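PDB 5NEC: TonB-dependent siderophore receptor from Pseudomonas aeruginosa 39016, which probably binds ferric siderophores at the cell surface and carries them across the outer membrane in a TonB-dependent manner, a route that siderophore-drug conjugates can exploit. Local coordinates for residues A[69-74]-A[91-96]; A[78-83]-A[127-132]; A[201-206]-A[242-247]; A[272-277]-A[379-384]; A[402-407]-A[411-416]. All coordinates share one frame; numbering follows the deposited sequence.

Contact 1: A[69-74]-A[91-96]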
# COMPACT_ATOMS: atom_id res chain seq x y z
N SER A 69 -0.32 7.56 6.38
CA SER A 69 -0.25 6.13 6.08
C SER A 69 0.03 5.89 4.61
O SER A 69 -0.04 6.82 3.80
CB SER A 69 -1.54 5.42 6.48
OG SER A 69 -2.59 5.74 5.58
N LEU A 70 0.33 4.63 4.31
CA LEU A 70 0.59 4.18 2.93
C LEU A 70 -0.61 4.37 2.03
O LEU A 70 -0.45 4.84 0.93
CB LEU A 70 1.02 2.70 2.93
CG LEU A 70 1.31 2.03 1.58
CD1 LEU A 70 2.42 2.74 0.83
CD2 LEU A 70 1.71 0.57 1.80
N GLN A 71 -1.81 4.02 2.50
CA GLN A 71 -3.06 4.22 1.73
C GLN A 71 -3.38 5.69 1.46
O GLN A 71 -3.72 6.04 0.33
CB GLN A 71 -4.26 3.64 2.45
CG GLN A 71 -4.20 2.16 2.69
CD GLN A 71 -5.51 1.61 3.20
OE1 GLN A 71 -6.60 2.19 2.98
NE2 GLN A 71 -5.42 0.47 3.89
N ASP A 72 -3.31 6.50 2.50
CA ASP A 72 -3.46 7.96 2.43
C ASP A 72 -2.56 8.53 1.31
O ASP A 72 -3.01 9.29 0.45
CB ASP A 72 -3.07 8.56 3.80
CG ASP A 72 -3.74 9.90 4.10
OD1 ASP A 72 -4.54 10.43 3.29
OD2 ASP A 72 -3.44 10.42 5.21
N ALA A 73 -1.29 8.11 1.31
CA ALA A 73 -0.30 8.58 0.35
C ALA A 73 -0.59 8.10 -1.08
O ALA A 73 -0.37 8.86 -2.03
CB ALA A 73 1.10 8.14 0.77
N LEU A 74 -1.07 6.86 -1.22
CA LEU A 74 -1.35 6.29 -2.54
C LEU A 74 -2.62 6.83 -3.22
O LEU A 74 -2.84 6.56 -4.39
CB LEU A 74 -1.37 4.76 -2.50
CG LEU A 74 -0.01 4.08 -2.32
CD1 LEU A 74 -0.21 2.60 -1.97
CD2 LEU A 74 0.90 4.22 -3.54
N THR A 91 -9.32 -3.23 8.74
CA THR A 91 -8.94 -2.18 7.78
C THR A 91 -8.19 -2.89 6.63
O THR A 91 -7.08 -3.37 6.85
CB THR A 91 -7.98 -1.11 8.39
OG1 THR A 91 -6.86 -1.75 9.01
CG2 THR A 91 -8.67 -0.22 9.42
N GLY A 92 -8.79 -2.96 5.45
CA GLY A 92 -8.21 -3.72 4.32
C GLY A 92 -6.92 -3.13 3.76
O GLY A 92 -6.95 -2.08 3.12
N ASP A 93 -5.79 -3.82 3.99
CA ASP A 93 -4.42 -3.32 3.65
C ASP A 93 -3.84 -4.00 2.42
O ASP A 93 -2.62 -4.02 2.23
CB ASP A 93 -3.45 -3.50 4.83
CG ASP A 93 -4.00 -2.97 6.14
OD1 ASP A 93 -4.32 -1.75 6.22
OD2 ASP A 93 -4.07 -3.74 7.12
N ARG A 94 -4.73 -4.50 1.56
CA ARG A 94 -4.39 -5.27 0.39
C ARG A 94 -4.58 -4.40 -0.85
O ARG A 94 -5.71 -4.16 -1.24
CB ARG A 94 -5.31 -6.48 0.35
CG ARG A 94 -5.24 -7.31 -0.94
CD ARG A 94 -6.45 -8.22 -1.05
NE ARG A 94 -6.60 -9.10 0.11
CZ ARG A 94 -6.69 -10.43 0.10
NH1 ARG A 94 -6.57 -11.15 -1.02
NH2 ARG A 94 -6.82 -11.06 1.27
N PRO A 95 -3.49 -3.93 -1.48
CA PRO A 95 -3.66 -3.13 -2.70
C PRO A 95 -4.02 -3.94 -3.96
O PRO A 95 -3.58 -5.07 -4.11
CB PRO A 95 -2.30 -2.46 -2.88
CG PRO A 95 -1.35 -3.34 -2.17
CD PRO A 95 -2.10 -3.96 -1.04
N PHE A 96 -4.84 -3.35 -4.83
CA PHE A 96 -5.16 -3.89 -6.15
C PHE A 96 -4.62 -2.93 -7.20
O PHE A 96 -4.88 -1.73 -7.14
CB PHE A 96 -6.68 -4.04 -6.34
CG PHE A 96 -7.28 -5.18 -5.58
CD1 PHE A 96 -7.49 -5.08 -4.19
CD2 PHE A 96 -7.67 -6.34 -6.23
CE1 PHE A 96 -8.08 -6.13 -3.49
CE2 PHE A 96 -8.23 -7.41 -5.53
CZ PHE A 96 -8.45 -7.30 -4.16
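The amide nitrogen NE2 of Gln71 lies close to two oxygens of the facing loop, 3.1 Å from the backbone oxygen Gly92 O and 3.4 Å from the carboxylate oxygen Asp93 OD1. Gln71 reaches them because CG stands beside the backbone N (chi1 -61°) and the chain beyond it is extended, carrying the amide away from the short helix and across to the loop at 91-93. The Gln71 and Asp93 side chains meet at roughly a right angle, with the amide and carboxylate planes turned 62° apart. Glutamine suits the place through its length, which spans from helix to loop, and through OE1, which takes a hydrogen bond from Lys710 NZ while NE2 is turned to the oxygens of 92-93; Asp93 OD2 is bonded to Thr118 OG1. At the start of the helix Ser69 is the N-cap, its OG accepting from Asp72 N at 3.3 Å, so a small hydroxyl residue closes off an amide that has no partner earlier in the helix. The contact lies within the TonB-dependent receptor plug. Leu70 and Leu74 on helix 70-74 pack on strands 124-130 and 146-151, whereas Gln71 and Leu74 touch Phe82 of strand 80-83, the hydrogen-bonded neighbour of strand 94-97; the helix is thus wedged between the plug's two sheets.

Contact 2: A[78-83]-A[127-132]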
# COMPACT_ATOMS: atom_id res chain seq x y z
N PRO A 78 -3.63 7.16 -9.27
CA PRO A 78 -4.97 6.64 -9.58
C PRO A 78 -4.96 5.18 -9.96
O PRO A 78 -3.97 4.66 -10.47
CB PRO A 78 -5.38 7.49 -10.78
CG PRO A 78 -4.09 7.75 -11.49
CD PRO A 78 -3.06 7.92 -10.40
N GLY A 79 -6.08 4.51 -9.70
CA GLY A 79 -6.24 3.07 -10.04
C GLY A 79 -5.69 2.06 -9.03
O GLY A 79 -5.63 0.86 -9.33
N ILE A 80 -5.26 2.52 -7.87
CA ILE A 80 -4.81 1.64 -6.80
C ILE A 80 -5.93 1.67 -5.77
O ILE A 80 -6.16 2.71 -5.15
CB ILE A 80 -3.48 2.11 -6.16
CG1 ILE A 80 -2.41 2.26 -7.25
CG2 ILE A 80 -3.01 1.13 -5.09
CD1 ILE A 80 -1.04 2.53 -6.70
N THR A 81 -6.64 0.57 -5.63
CA THR A 81 -7.69 0.46 -4.63
C THR A 81 -7.31 -0.60 -3.60
O THR A 81 -6.54 -1.51 -3.87
CB THR A 81 -9.04 0.09 -5.26
OG1 THR A 81 -9.00 -1.27 -5.72
CG2 THR A 81 -9.33 1.00 -6.42
N PHE A 82 -7.88 -0.46 -2.42
CA PHE A 82 -7.66 -1.40 -1.34
C PHE A 82 -8.93 -2.18 -1.10
O PHE A 82 -10.02 -1.64 -1.21
CB PHE A 82 -7.18 -0.63 -0.13
CG PHE A 82 -5.80 -0.09 -0.30
CD1 PHE A 82 -4.70 -0.87 0.06
CD2 PHE A 82 -5.59 1.15 -0.88
CE1 PHE A 82 -3.41 -0.38 -0.10
CE2 PHE A 82 -4.31 1.62 -1.07
CZ PHE A 82 -3.22 0.86 -0.68
N GLY A 83 -8.78 -3.47 -0.86
CA GLY A 83 -9.89 -4.33 -0.49
C GLY A 83 -9.44 -5.35 0.55
O GLY A 83 -8.60 -5.05 1.41
N ILE A 127 7.78 6.11 -2.29
CA ILE A 127 6.98 4.94 -2.63
C ILE A 127 7.03 4.72 -4.14
O ILE A 127 6.60 5.57 -4.91
CB ILE A 127 5.52 5.13 -2.14
CG1 ILE A 127 5.49 5.27 -0.61
CG2 ILE A 127 4.63 3.98 -2.58
CD1 ILE A 127 4.32 6.09 -0.13
N GLU A 128 7.55 3.57 -4.56
CA GLU A 128 7.71 3.25 -5.98
C GLU A 128 6.64 2.25 -6.44
O GLU A 128 6.59 1.12 -5.96
CB GLU A 128 9.12 2.70 -6.23
CG GLU A 128 10.21 3.65 -5.74
CD GLU A 128 11.63 3.16 -5.99
OE1 GLU A 128 11.82 1.98 -6.36
OE2 GLU A 128 12.57 3.97 -5.79
N VAL A 129 5.77 2.69 -7.35
CA VAL A 129 4.65 1.89 -7.86
C VAL A 129 4.97 1.37 -9.26
O VAL A 129 4.99 2.13 -10.20
CB VAL A 129 3.34 2.72 -7.92
CG1 VAL A 129 2.13 1.83 -8.19
CG2 VAL A 129 3.14 3.48 -6.62
N SER A 130 5.22 0.07 -9.38
CA SER A 130 5.32 -0.61 -10.69
C SER A 130 3.95 -1.13 -11.08
O SER A 130 3.39 -1.97 -10.39
CB SER A 130 6.29 -1.78 -10.61
OG SER A 130 7.60 -1.29 -10.64
N LYS A 131 3.42 -0.67 -12.21
CA LYS A 131 2.04 -1.00 -12.58
C LYS A 131 1.92 -2.30 -13.38
O LYS A 131 0.91 -2.98 -13.26
CB LYS A 131 1.39 0.18 -13.29
CG LYS A 131 1.48 1.46 -12.47
CD LYS A 131 0.17 2.22 -12.38
CE LYS A 131 0.40 3.70 -12.13
NZ LYS A 131 -0.87 4.47 -12.26
N GLY A 132 2.93 -2.66 -14.15
CA GLY A 132 2.98 -3.98 -14.78
C GLY A 132 4.06 -4.79 -14.10
O GLY A 132 4.68 -4.31 -13.15
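Ile80 sends CG1 off beside its backbone N (chi1 -55°) and then runs on extended to CD1, while Val129 holds CG1 opposite its own backbone N (chi1 -169°); together these turns bring the two side chains tip to tip. Both belong to the plug domain that fills the barrel of a TonB-dependent receptor, and they join its two sheets: strand 80-83 is an outer strand of a three-stranded antiparallel sheet, strand 124-130 an inner strand of the five-stranded mixed one. Methyl meets methyl, Ile80 CD1 lying 3.6 Å from Val129 CG1. The long branch of isoleucine spans the gap between backbones whose nearest CA atoms, those of Ile80 and Lys131, are still 9.3 Å apart, and compact valine fits on the other side, where it also packs against Leu147 of strand 146-151. Before the strand Gly79 has a positive phi, a backbone shape that glycine takes easily. After Ser130 the strand ends, and Lys131 swings back toward the first segment through a bend at chi2, its side chain also touching Val77, Arg98 and Thr55. The ammonium nitrogen Lys131 NZ finishes 3.6 Å from the backbone oxygen Pro78 O.

Contact 3: A[201-206]-A[242-247]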
# COMPACT_ATOMS: atom_id res chain seq x y z
N ALA A 201 -12.62 11.40 11.66
CA ALA A 201 -13.71 12.33 11.33
C ALA A 201 -14.91 11.60 10.72
O ALA A 201 -14.76 10.83 9.76
CB ALA A 201 -13.22 13.41 10.38
N GLY A 202 -16.08 11.84 11.30
CA GLY A 202 -17.31 11.24 10.84
C GLY A 202 -17.49 9.78 11.17
O GLY A 202 -18.33 9.13 10.56
N ARG A 203 -16.71 9.23 12.11
CA ARG A 203 -16.93 7.87 12.59
C ARG A 203 -16.97 7.90 14.14
O ARG A 203 -16.00 8.28 14.78
CB ARG A 203 -15.81 6.92 12.12
CG ARG A 203 -15.46 6.96 10.64
CD ARG A 203 -16.55 6.49 9.71
NE ARG A 203 -17.04 5.15 10.04
CZ ARG A 203 -18.29 4.81 10.37
NH1 ARG A 203 -19.27 5.69 10.42
NH2 ARG A 203 -18.55 3.55 10.66
N ASP A 204 -18.10 7.48 14.72
CA ASP A 204 -18.24 7.43 16.17
C ASP A 204 -17.26 6.37 16.74
O ASP A 204 -17.15 5.27 16.20
CB ASP A 204 -19.70 7.12 16.60
CG ASP A 204 -20.71 8.26 16.28
OD1 ASP A 204 -20.31 9.40 15.94
OD2 ASP A 204 -21.94 8.01 16.39
N GLU A 205 -16.50 6.74 17.77
CA GLU A 205 -15.67 5.85 18.59
C GLU A 205 -14.42 5.25 17.94
O GLU A 205 -13.51 4.82 18.65
CB GLU A 205 -16.51 4.70 19.17
CG GLU A 205 -17.69 5.13 20.02
CD GLU A 205 -17.31 5.98 21.20
OE1 GLU A 205 -16.26 5.74 21.84
OE2 GLU A 205 -18.07 6.92 21.47
N VAL A 206 -14.34 5.21 16.62
CA VAL A 206 -13.25 4.57 15.94
C VAL A 206 -12.00 5.39 16.23
O VAL A 206 -12.05 6.62 16.24
CB VAL A 206 -13.52 4.50 14.43
CG1 VAL A 206 -12.28 4.06 13.65
CG2 VAL A 206 -14.69 3.59 14.17
N SER A 242 -16.45 -0.75 12.02
CA SER A 242 -17.40 -1.79 11.59
C SER A 242 -17.69 -1.67 10.10
O SER A 242 -18.08 -2.65 9.45
CB SER A 242 -18.73 -1.67 12.37
OG SER A 242 -19.38 -0.41 12.17
N GLY A 243 -17.53 -0.46 9.56
CA GLY A 243 -18.09 -0.13 8.25
C GLY A 243 -19.62 -0.07 8.29
O GLY A 243 -20.22 -0.08 9.36
N ILE A 244 -20.20 -0.03 7.10
CA ILE A 244 -21.61 0.24 6.87
C ILE A 244 -22.12 -0.89 6.01
O ILE A 244 -21.49 -1.23 4.99
CB ILE A 244 -21.78 1.57 6.11
CG1 ILE A 244 -21.11 2.73 6.88
CG2 ILE A 244 -23.25 1.89 5.84
CD1 ILE A 244 -21.67 2.96 8.28
N PRO A 245 -23.24 -1.51 6.41
CA PRO A 245 -23.76 -2.63 5.62
C PRO A 245 -24.29 -2.22 4.23
O PRO A 245 -24.77 -1.09 4.04
CB PRO A 245 -24.91 -3.17 6.48
CG PRO A 245 -25.33 -2.03 7.32
CD PRO A 245 -24.11 -1.19 7.55
N TYR A 246 -24.17 -3.14 3.28
CA TYR A 246 -24.88 -3.05 2.01
C TYR A 246 -26.38 -3.16 2.28
O TYR A 246 -26.82 -3.96 3.12
CB TYR A 246 -24.48 -4.17 1.04
CG TYR A 246 -23.06 -4.09 0.55
CD1 TYR A 246 -22.57 -2.93 -0.06
CD2 TYR A 246 -22.19 -5.19 0.67
CE1 TYR A 246 -21.25 -2.87 -0.50
CE2 TYR A 246 -20.88 -5.12 0.21
CZ TYR A 246 -20.42 -3.96 -0.37
OH TYR A 246 -19.12 -3.88 -0.83
N ALA A 247 -27.17 -2.35 1.57
CA ALA A 247 -28.62 -2.56 1.50
C ALA A 247 -28.84 -3.96 0.94
O ALA A 247 -27.98 -4.47 0.21
CB ALA A 247 -29.29 -1.51 0.62
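Two loops at the ends of neighbouring barrel hairpins meet here, as Arg203 from the turn between strands 187-200 and 206-219 lays its guanidinium beside residues 242-244. Bends at chi2 and chi3, the latter -55°, curl the arginine so that NH2 is the atom that touches. Arg203 NH2 stands 4.0 Å from Ile244 CD1, approached obliquely, and 4.2 Å from Gly243 O; Ser242 OG lies near the guanidinium plane at the edge, 4.3 Å from the same NH2. These are packing distances. The charge itself is held by Asp241, which forms a salt bridge with NE, and by Asn267 O, which accepts from NH2. Both partners sit in the long loop joining strands 225-238 and 276-291 of the barrel, on the side that, as in other TonB-dependent receptors, probably faces outward. Arginine suits such a place, since one flat group can serve several acceptors of a folded loop while NH2 also lies against the Ile244 methyl CD1. Within its own segment Ser242 OG donates to Gly243 O at 3.0 Å, in the carbonyl plane and on a lone pair, and it accepts from Tyr269 N. Gly243 has the positive phi that favours glycine, and Ile244 then enters a short strand paired with strand 716-719.

Contact 4: A[272-277]-A[379-384]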
# COMPACT_ATOMS: atom_id res chain seq x y z
N THR A 272 -17.30 -0.84 21.81
CA THR A 272 -16.12 -0.32 22.52
C THR A 272 -15.66 -1.23 23.65
O THR A 272 -14.48 -1.29 23.93
CB THR A 272 -16.34 1.10 23.06
OG1 THR A 272 -17.56 1.16 23.81
CG2 THR A 272 -16.42 2.07 21.92
N GLY A 273 -16.58 -1.95 24.28
CA GLY A 273 -16.24 -2.92 25.32
C GLY A 273 -15.64 -4.23 24.83
O GLY A 273 -15.13 -4.99 25.64
N ARG A 274 -15.74 -4.53 23.54
CA ARG A 274 -15.33 -5.82 23.00
C ARG A 274 -14.24 -5.75 21.96
O ARG A 274 -13.31 -6.56 21.98
CB ARG A 274 -16.53 -6.56 22.41
CG ARG A 274 -16.17 -7.86 21.71
CD ARG A 274 -17.37 -8.61 21.15
NE ARG A 274 -17.81 -8.08 19.87
CZ ARG A 274 -18.85 -8.56 19.18
NH1 ARG A 274 -19.58 -9.58 19.66
NH2 ARG A 274 -19.19 -8.01 18.02
N ASP A 275 -14.36 -4.84 21.00
CA ASP A 275 -13.56 -4.91 19.78
C ASP A 275 -12.18 -4.31 19.97
O ASP A 275 -12.03 -3.33 20.68
CB ASP A 275 -14.30 -4.24 18.61
CG ASP A 275 -15.67 -4.91 18.30
OD1 ASP A 275 -15.90 -6.07 18.71
OD2 ASP A 275 -16.50 -4.25 17.64
N PHE A 276 -11.17 -4.90 19.34
CA PHE A 276 -9.79 -4.45 19.47
C PHE A 276 -8.99 -4.82 18.24
O PHE A 276 -9.33 -5.77 17.53
CB PHE A 276 -9.13 -5.01 20.76
CG PHE A 276 -9.13 -6.53 20.86
CD1 PHE A 276 -8.17 -7.28 20.21
CD2 PHE A 276 -10.11 -7.19 21.60
CE1 PHE A 276 -8.17 -8.66 20.29
CE2 PHE A 276 -10.12 -8.57 21.68
CZ PHE A 276 -9.15 -9.31 21.02
N GLN A 277 -7.92 -4.08 17.98
CA GLN A 277 -7.05 -4.35 16.86
C GLN A 277 -5.62 -4.01 17.29
O GLN A 277 -5.27 -2.85 17.40
CB GLN A 277 -7.52 -3.54 15.67
CG GLN A 277 -6.81 -3.79 14.37
CD GLN A 277 -7.10 -2.72 13.36
OE1 GLN A 277 -8.25 -2.38 13.10
NE2 GLN A 277 -6.06 -2.09 12.86
N VAL A 379 -16.50 -17.04 19.97
CA VAL A 379 -17.25 -15.93 20.58
C VAL A 379 -18.75 -16.23 20.50
O VAL A 379 -19.26 -16.59 19.46
CB VAL A 379 -17.00 -14.60 19.85
CG1 VAL A 379 -17.65 -13.44 20.59
CG2 VAL A 379 -15.50 -14.35 19.67
N ASP A 380 -19.46 -16.06 21.61
CA ASP A 380 -20.91 -16.20 21.61
C ASP A 380 -21.58 -14.90 21.13
O ASP A 380 -21.58 -13.90 21.84
CB ASP A 380 -21.40 -16.54 23.03
CG ASP A 380 -22.87 -16.92 23.08
OD1 ASP A 380 -23.53 -17.06 22.00
OD2 ASP A 380 -23.35 -17.10 24.22
N THR A 381 -22.14 -14.94 19.92
CA THR A 381 -22.97 -13.86 19.40
C THR A 381 -24.47 -14.24 19.17
O THR A 381 -25.16 -13.61 18.38
CB THR A 381 -22.39 -13.33 18.09
OG1 THR A 381 -22.30 -14.41 17.16
CG2 THR A 381 -20.99 -12.69 18.33
N ASN A 382 -24.95 -15.25 19.89
CA ASN A 382 -26.30 -15.77 19.71
C ASN A 382 -27.33 -14.69 20.06
O ASN A 382 -27.33 -14.19 21.19
CB ASN A 382 -26.49 -16.98 20.61
CG ASN A 382 -27.79 -17.73 20.36
OD1 ASN A 382 -28.74 -17.23 19.76
ND2 ASN A 382 -27.83 -18.96 20.82
N THR A 383 -28.21 -14.36 19.11
CA THR A 383 -29.23 -13.31 19.32
C THR A 383 -30.44 -13.78 20.11
O THR A 383 -31.19 -12.95 20.61
CB THR A 383 -29.77 -12.75 18.00
OG1 THR A 383 -30.47 -13.78 17.28
CG2 THR A 383 -28.65 -12.17 17.15
N GLY A 384 -30.62 -15.09 20.22
CA GLY A 384 -31.81 -15.68 20.82
C GLY A 384 -32.86 -16.05 19.79
O GLY A 384 -33.77 -16.78 20.12
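Arg274 points its CB toward segment 379-384 and carries the contact through its tip, NH1. From CB the chain runs straight out through CG to CD and then kinks at chi3 (81°), which swings the guanidinium round to its partners; the side chain as a whole packs on Leu312 of strand 296-316 and Gln332 of strand 327-354. NE is the first nitrogen to bind: Arg274 NE meets Asp275 OD1 at 3.0 Å in a salt bridge that is nearly straight (166°), with the oxygen in the guanidinium plane and approached on its syn side. NH2 bonds to Thr314 OG1, a hydroxyl that is also bonded to Asp275 OD2, so arginine, aspartate and threonine close a small ring of polar partners. Arg274 NH1 reaches across to the other segment, where it meets methyl groups: Thr381 CG2 at 3.7 Å and, farther off, Val379 CG1 at 4.4 Å, both approaching obliquely. Arg274 also makes a cation-pi contact with Trp415. Beyond Val379, the end of barrel strand 357-379, the loop is folded by two successive Asx turns, Asp380 OD1 accepting from Asn382 N at 3.1 Å and Asn382 OD1 from Gly384 N at 2.9 Å; the backbone angles of Gly384 call for glycine. Threonine and valine suit the approach to NH1 because they offer compact methyls to a cation whose NE and NH2 are already bonded to Asp275 and Thr314. The chemistry is therefore divided: Asp275 balances the charge within 272-277, Thr314 of the neighbouring strand adds a neutral hydrogen bond, and the distant loop supplies apolar surface, so the cation is probably well stabilised although no carboxylate crosses the contact.

Contact 5: A[402-407]-A[411-416]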
# COMPACT_ATOMS: atom_id res chain seq x y z
N ASN A 402 -26.29 -8.45 21.12
CA ASN A 402 -25.87 -8.92 19.80
C ASN A 402 -26.71 -8.34 18.65
O ASN A 402 -26.34 -8.51 17.49
CB ASN A 402 -25.91 -10.45 19.75
CG ASN A 402 -24.91 -11.06 20.69
OD1 ASN A 402 -23.72 -10.86 20.53
ND2 ASN A 402 -25.38 -11.79 21.68
N CYS A 403 -27.82 -7.68 18.98
CA CYS A 403 -28.59 -6.91 18.01
C CYS A 403 -28.54 -5.47 18.42
O CYS A 403 -28.62 -5.17 19.61
CB CYS A 403 -30.07 -7.32 18.02
SG CYS A 403 -30.30 -9.02 17.49
N THR A 404 -28.43 -4.59 17.43
CA THR A 404 -28.52 -3.16 17.66
C THR A 404 -29.43 -2.51 16.62
O THR A 404 -29.96 -3.19 15.74
CB THR A 404 -27.12 -2.50 17.67
OG1 THR A 404 -27.22 -1.15 18.14
CG2 THR A 404 -26.46 -2.50 16.28
N SER A 405 -29.59 -1.20 16.72
CA SER A 405 -30.42 -0.40 15.81
C SER A 405 -29.67 -0.02 14.55
O SER A 405 -28.49 0.36 14.62
CB SER A 405 -30.87 0.86 16.55
OG SER A 405 -31.29 1.88 15.68
N LEU A 406 -30.34 -0.11 13.40
CA LEU A 406 -29.77 0.36 12.13
C LEU A 406 -29.56 1.89 12.12
O LEU A 406 -28.52 2.38 11.63
CB LEU A 406 -30.66 -0.06 10.97
CG LEU A 406 -30.32 0.47 9.57
CD1 LEU A 406 -28.99 -0.11 9.12
CD2 LEU A 406 -31.43 0.16 8.58
N GLU A 407 -30.52 2.63 12.65
CA GLU A 407 -30.46 4.09 12.64
C GLU A 407 -29.65 4.64 13.78
O GLU A 407 -28.88 5.56 13.57
CB GLU A 407 -31.87 4.71 12.65
CG GLU A 407 -32.74 4.35 11.47
CD GLU A 407 -32.17 4.80 10.13
OE1 GLU A 407 -31.66 5.96 10.01
OE2 GLU A 407 -32.22 3.99 9.16
N PRO A 411 -22.68 2.06 20.66
CA PRO A 411 -21.43 1.29 20.76
C PRO A 411 -20.99 0.91 22.19
O PRO A 411 -20.13 0.03 22.34
CB PRO A 411 -20.39 2.20 20.12
CG PRO A 411 -21.13 3.30 19.46
CD PRO A 411 -22.50 3.37 20.03
N HIS A 412 -21.54 1.58 23.20
CA HIS A 412 -21.18 1.30 24.60
C HIS A 412 -21.99 0.17 25.26
O HIS A 412 -21.73 -0.15 26.40
CB HIS A 412 -21.33 2.57 25.42
CG HIS A 412 -20.55 3.73 24.90
ND1 HIS A 412 -19.18 3.82 25.00
CD2 HIS A 412 -20.96 4.86 24.27
CE1 HIS A 412 -18.77 4.95 24.45
NE2 HIS A 412 -19.82 5.59 24.00
N ASP A 413 -22.94 -0.43 24.54
CA ASP A 413 -23.70 -1.56 25.06
C ASP A 413 -22.76 -2.51 25.79
O ASP A 413 -21.72 -2.90 25.23
CB ASP A 413 -24.36 -2.34 23.92
CG ASP A 413 -25.63 -1.68 23.38
OD1 ASP A 413 -26.24 -0.85 24.09
OD2 ASP A 413 -26.03 -2.01 22.24
N PRO A 414 -23.13 -2.93 27.02
CA PRO A 414 -22.31 -3.85 27.84
C PRO A 414 -22.49 -5.30 27.42
O PRO A 414 -22.97 -6.16 28.20
CB PRO A 414 -22.85 -3.61 29.25
CG PRO A 414 -24.29 -3.31 29.04
CD PRO A 414 -24.39 -2.58 27.73
N TRP A 415 -22.12 -5.58 26.17
CA TRP A 415 -22.05 -6.96 25.66
C TRP A 415 -21.17 -7.80 26.61
O TRP A 415 -20.20 -7.31 27.17
CB TRP A 415 -21.48 -6.92 24.24
CG TRP A 415 -21.35 -8.24 23.59
CD1 TRP A 415 -22.25 -8.85 22.78
CD2 TRP A 415 -20.24 -9.12 23.69
NE1 TRP A 415 -21.78 -10.07 22.38
CE2 TRP A 415 -20.54 -10.26 22.91
CE3 TRP A 415 -19.02 -9.07 24.36
CZ2 TRP A 415 -19.66 -11.33 22.79
CZ3 TRP A 415 -18.15 -10.12 24.24
CH2 TRP A 415 -18.47 -11.25 23.47
N ASN A 416 -21.50 -9.06 26.82
CA ASN A 416 -20.70 -9.88 27.73
C ASN A 416 -20.78 -11.38 27.45
O ASN A 416 -20.92 -12.17 28.37
CB ASN A 416 -21.12 -9.59 29.18
CG ASN A 416 -20.13 -10.15 30.21
OD1 ASN A 416 -18.96 -10.43 29.91
ND2 ASN A 416 -20.61 -10.32 31.43
O HOH W 1 -27.40 -0.57 20.49
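The indole of Trp415 and the amide of Asn402 stand almost upright to each other, their planes 82° apart, with the amide at the ring's edge and the Arg274 guanidinium engaging the ring in a cation-pi contact. They fold together the large loop between barrel strands 357-379 and 426-444, on the side that in TonB-dependent receptors faces outward. Trp415 NE1 donates to Asn402 OD1 at 2.8 Å; the oxygen lies in the ring plane, but the N-H comes from above the amide's carbonyl plane and the bond is bent (143°). With CG anti to the backbone N, Trp415 extends its ring toward 402-407. Tryptophan suits the position, giving one N-H at its edge and a pi face for a cation; asparagine answers with one acceptor and keeps ND2 for Ser399 O. Next to it, Cys403 forms a disulfide with Cys390, tying strand 403-405 to the loop before it. In the other segment Pro414 centres an inverse gamma turn, closed by a weak bond from Trp415 N to Asp413 O. Asp413 OD2 forms a salt bridge with Arg330 NH1 and accepts from a water at 2.6 Å; that water also lies near Thr404 OG1, at a separation too short to be trusted in detail, and so stands between two side-chain oxygens, Thr404 OG1 and Asp413 OD2, that are 4.4 Å apart.

Contacts 1 and 2 lie in the plug near the centre of the molecule and share the small sheet holding strands 80-83 and 94-97, whose backbones hydrogen-bond; contact 2 is the apolar, buried one, contact 1 more polar and partly open. Contacts 3, 4 and 5 gather in the barrel's loop end, where the arginines find their charged or polar partners mostly outside the opposing segment, and only contact 5 has a clear hydrogen bond between its segments. Contacts 4 and 5, with centres also about 9 Å apart, are joined through Thr272 N bonded to Pro411 O and the Arg274-Trp415 pair. Glu205 brings contact 3 against both. Thr91 of contact 1 packs lightly on Gln277 of contact 4.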